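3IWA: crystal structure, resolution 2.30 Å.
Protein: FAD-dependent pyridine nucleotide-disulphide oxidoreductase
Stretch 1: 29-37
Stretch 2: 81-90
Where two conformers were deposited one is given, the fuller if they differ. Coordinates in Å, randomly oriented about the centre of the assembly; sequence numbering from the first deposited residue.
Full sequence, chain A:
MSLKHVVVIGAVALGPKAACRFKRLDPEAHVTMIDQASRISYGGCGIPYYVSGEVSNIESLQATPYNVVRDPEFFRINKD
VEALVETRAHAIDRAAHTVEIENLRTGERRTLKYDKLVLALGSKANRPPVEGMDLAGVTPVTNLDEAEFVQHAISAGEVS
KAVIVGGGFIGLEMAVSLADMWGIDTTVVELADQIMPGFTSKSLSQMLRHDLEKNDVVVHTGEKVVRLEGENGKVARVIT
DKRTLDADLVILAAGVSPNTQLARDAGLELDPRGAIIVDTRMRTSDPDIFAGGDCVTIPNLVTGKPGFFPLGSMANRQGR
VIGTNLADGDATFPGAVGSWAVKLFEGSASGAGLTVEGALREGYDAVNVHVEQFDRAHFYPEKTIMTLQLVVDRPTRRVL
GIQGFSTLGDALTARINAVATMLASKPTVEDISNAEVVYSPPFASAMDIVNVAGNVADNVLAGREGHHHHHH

Stretch 1, residues 29-37: AHVTMIDQA
Stretch 2 81-90: VEALVETRAH

Strand 30-34 and strand 82-84 lie side by side in parallel, their axes 14° apart and 4.7 Å at closest approach, in the register Thr32-Glu82 (CA-CA 4.5 Å), Met33-Ala83 (4.9 Å) and Ile34-Leu84 (5.0 Å). Backbone bonds alternate along the seam: Glu82 N to Val31 O, 2.9 Å; Met33 N to Glu82 O, 2.8 Å; Leu84 N to Met33 O, 2.9 Å; Asp35 N to Leu84 O, 3.2 Å. Glu82 has the most surface covered, 83 Å². Its extended side chain (chi1 t, chi2 t) shares a sheet face with Thr32, Ile34 and Leu84, and OE2 accepts a hydrogen bond from His30 NE2 (3.0 Å) at the edge of the imidazole; Thr32 OG1 lies 3.1 Å from the same OE2. Farther along this face Leu84 (m, t) brings CD1 to 3.8 Å from Thr32 CG2 and 4.4 Å from Ile34 CG1, an apolar patch beyond the carboxylate. Met33 and Ala83 occupy the other face.

Past Leu84 the chain turns through Val85 and Glu86 (phi/psi 39/44) into strand 87-90, which runs at 98° to strand 30-34. Asp35 (chi1 p) braces this turn: OD1 accepts Thr87 N at 2.9 Å, nearly straight at 171°, while OD2 takes a weak bond from Glu86 N at 2.7 Å. Gln36, with 71 Å² covered, has a left-handed backbone (53/45); its CA-to-CB bond points away, but chi1 t and chi2 p return the amide to the backbone of Ala89. There OE1 accepts Ala89 N at 2.7 Å and NE2 donates to Ala89 O at 3.3 Å, so one carboxamide satisfies both polar groups of a single residue. Gln36 NE2 also lies over one face of the Arg88 guanidinium, whose NE makes a weak bond to Ala37 O, 3.0 Å.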

# COMPACT_ATOMS: atom_id res chain seq x y z
N ALA A 29 -24.78 28.24 9.50
CA ALA A 29 -24.53 28.03 10.94
C ALA A 29 -23.39 28.90 11.46
O ALA A 29 -22.62 29.50 10.70
CB ALA A 29 -24.23 26.56 11.21
N HIS A 30 -23.29 28.96 12.78
CA HIS A 30 -22.26 29.76 13.43
C HIS A 30 -21.36 28.83 14.23
O HIS A 30 -21.81 27.83 14.80
CB HIS A 30 -22.89 30.80 14.36
CG HIS A 30 -21.90 31.67 15.08
ND1 HIS A 30 -21.37 32.82 14.52
CD2 HIS A 30 -21.35 31.57 16.31
CE1 HIS A 30 -20.53 33.38 15.38
NE2 HIS A 30 -20.50 32.64 16.47
N VAL A 31 -20.07 29.16 14.25
CA VAL A 31 -19.10 28.41 15.00
C VAL A 31 -18.26 29.37 15.82
O VAL A 31 -17.83 30.42 15.32
CB VAL A 31 -18.14 27.61 14.10
CG1 VAL A 31 -17.01 26.98 14.94
CG2 VAL A 31 -18.90 26.58 13.33
N THR A 32 -18.04 28.99 17.08
CA THR A 32 -17.09 29.68 17.93
C THR A 32 -16.02 28.66 18.33
O THR A 32 -16.33 27.57 18.80
CB THR A 32 -17.80 30.28 19.18
OG1 THR A 32 -18.90 31.11 18.76
CG2 THR A 32 -16.83 31.07 20.03
N MET A 33 -14.77 29.04 18.15
CA MET A 33 -13.62 28.21 18.48
C MET A 33 -12.88 28.88 19.62
O MET A 33 -12.63 30.08 19.56
CB MET A 33 -12.68 28.11 17.29
CG MET A 33 -13.20 27.30 16.12
SD MET A 33 -11.84 26.67 15.09
CE MET A 33 -10.94 25.67 16.22
N ILE A 34 -12.51 28.11 20.63
CA ILE A 34 -11.81 28.59 21.79
C ILE A 34 -10.49 27.87 21.77
O ILE A 34 -10.44 26.66 21.53
CB ILE A 34 -12.55 28.17 23.05
CG1 ILE A 34 -13.88 28.91 23.16
CG2 ILE A 34 -11.70 28.42 24.27
CD1 ILE A 34 -14.88 28.21 24.08
N ASP A 35 -9.40 28.58 22.01
CA ASP A 35 -8.11 27.94 21.94
C ASP A 35 -7.73 27.13 23.19
O ASP A 35 -6.75 26.37 23.16
CB ASP A 35 -7.03 28.96 21.62
CG ASP A 35 -6.80 29.93 22.74
OD1 ASP A 35 -7.62 30.03 23.68
OD2 ASP A 35 -5.77 30.62 22.66
N GLN A 36 -8.49 27.27 24.28
CA GLN A 36 -8.24 26.52 25.54
C GLN A 36 -6.79 26.65 26.07
O GLN A 36 -6.16 25.67 26.49
CB GLN A 36 -8.64 25.04 25.37
CG GLN A 36 -8.82 24.30 26.70
CD GLN A 36 -10.06 24.75 27.45
OE1 GLN A 36 -10.80 25.61 26.98
NE2 GLN A 36 -10.31 24.15 28.60
N ALA A 37 -6.29 27.88 26.06
CA ALA A 37 -4.88 28.19 26.38
C ALA A 37 -4.47 27.87 27.82
O ALA A 37 -5.29 27.93 28.75
CB ALA A 37 -4.60 29.64 26.06
N VAL A 81 -16.54 32.13 11.47
CA VAL A 81 -15.78 31.47 12.52
C VAL A 81 -15.28 32.48 13.56
O VAL A 81 -14.29 33.18 13.34
CB VAL A 81 -14.59 30.67 11.95
N GLU A 82 -16.00 32.54 14.69
CA GLU A 82 -15.67 33.40 15.84
C GLU A 82 -14.54 32.73 16.64
O GLU A 82 -14.77 31.75 17.34
CB GLU A 82 -16.94 33.61 16.71
CG GLU A 82 -16.98 34.89 17.60
CD GLU A 82 -18.02 34.82 18.77
OE1 GLU A 82 -17.75 35.42 19.85
OE2 GLU A 82 -19.09 34.18 18.62
N ALA A 83 -13.31 33.25 16.52
CA ALA A 83 -12.12 32.63 17.12
C ALA A 83 -11.61 33.38 18.34
O ALA A 83 -11.01 34.44 18.20
CB ALA A 83 -11.01 32.51 16.09
N LEU A 84 -11.81 32.81 19.53
CA LEU A 84 -11.39 33.44 20.78
C LEU A 84 -10.07 32.85 21.23
O LEU A 84 -10.02 31.70 21.64
CB LEU A 84 -12.46 33.22 21.86
CG LEU A 84 -13.87 33.69 21.51
CD1 LEU A 84 -14.91 33.19 22.53
CD2 LEU A 84 -13.89 35.21 21.40
N VAL A 85 -9.01 33.65 21.15
CA VAL A 85 -7.70 33.22 21.64
C VAL A 85 -7.49 33.56 23.12
O VAL A 85 -8.28 34.26 23.74
CB VAL A 85 -6.55 33.81 20.79
CG1 VAL A 85 -6.66 33.29 19.34
CG2 VAL A 85 -6.53 35.35 20.84
N GLU A 86 -6.41 33.02 23.68
CA GLU A 86 -6.12 33.14 25.12
C GLU A 86 -7.39 33.03 25.99
O GLU A 86 -7.57 33.79 26.94
CB GLU A 86 -5.35 34.44 25.40
CG GLU A 86 -4.01 34.51 24.67
CD GLU A 86 -3.05 35.57 25.23
OE1 GLU A 86 -2.51 35.36 26.35
OE2 GLU A 86 -2.82 36.60 24.55
N THR A 87 -8.24 32.05 25.66
CA THR A 87 -9.54 31.85 26.29
C THR A 87 -9.68 30.41 26.73
O THR A 87 -9.32 29.51 25.99
CB THR A 87 -10.67 32.15 25.30
OG1 THR A 87 -10.45 33.43 24.71
CG2 THR A 87 -11.99 32.13 25.96
N ARG A 88 -10.22 30.20 27.93
CA ARG A 88 -10.40 28.85 28.49
C ARG A 88 -11.84 28.52 28.77
O ARG A 88 -12.56 29.32 29.33
CB ARG A 88 -9.68 28.72 29.83
CG ARG A 88 -8.22 28.52 29.69
CD ARG A 88 -7.60 27.93 30.94
NE ARG A 88 -7.12 26.56 30.70
CZ ARG A 88 -7.56 25.48 31.34
NH1 ARG A 88 -8.49 25.58 32.29
NH2 ARG A 88 -7.05 24.30 31.04
N ALA A 89 -12.26 27.30 28.43
CA ALA A 89 -13.54 26.79 28.90
C ALA A 89 -13.31 26.37 30.33
O ALA A 89 -12.30 25.74 30.64
CB ALA A 89 -14.02 25.62 28.07
N HIS A 90 -14.23 26.76 31.21
CA HIS A 90 -14.10 26.48 32.64
C HIS A 90 -14.97 25.31 33.01
O HIS A 90 -14.57 24.48 33.81
CB HIS A 90 -14.45 27.73 33.47
CG HIS A 90 -14.74 27.45 34.92
ND1 HIS A 90 -16.02 27.44 35.43
CD2 HIS A 90 -13.91 27.18 35.96
CE1 HIS A 90 -15.98 27.16 36.72
NE2 HIS A 90 -14.71 26.99 37.07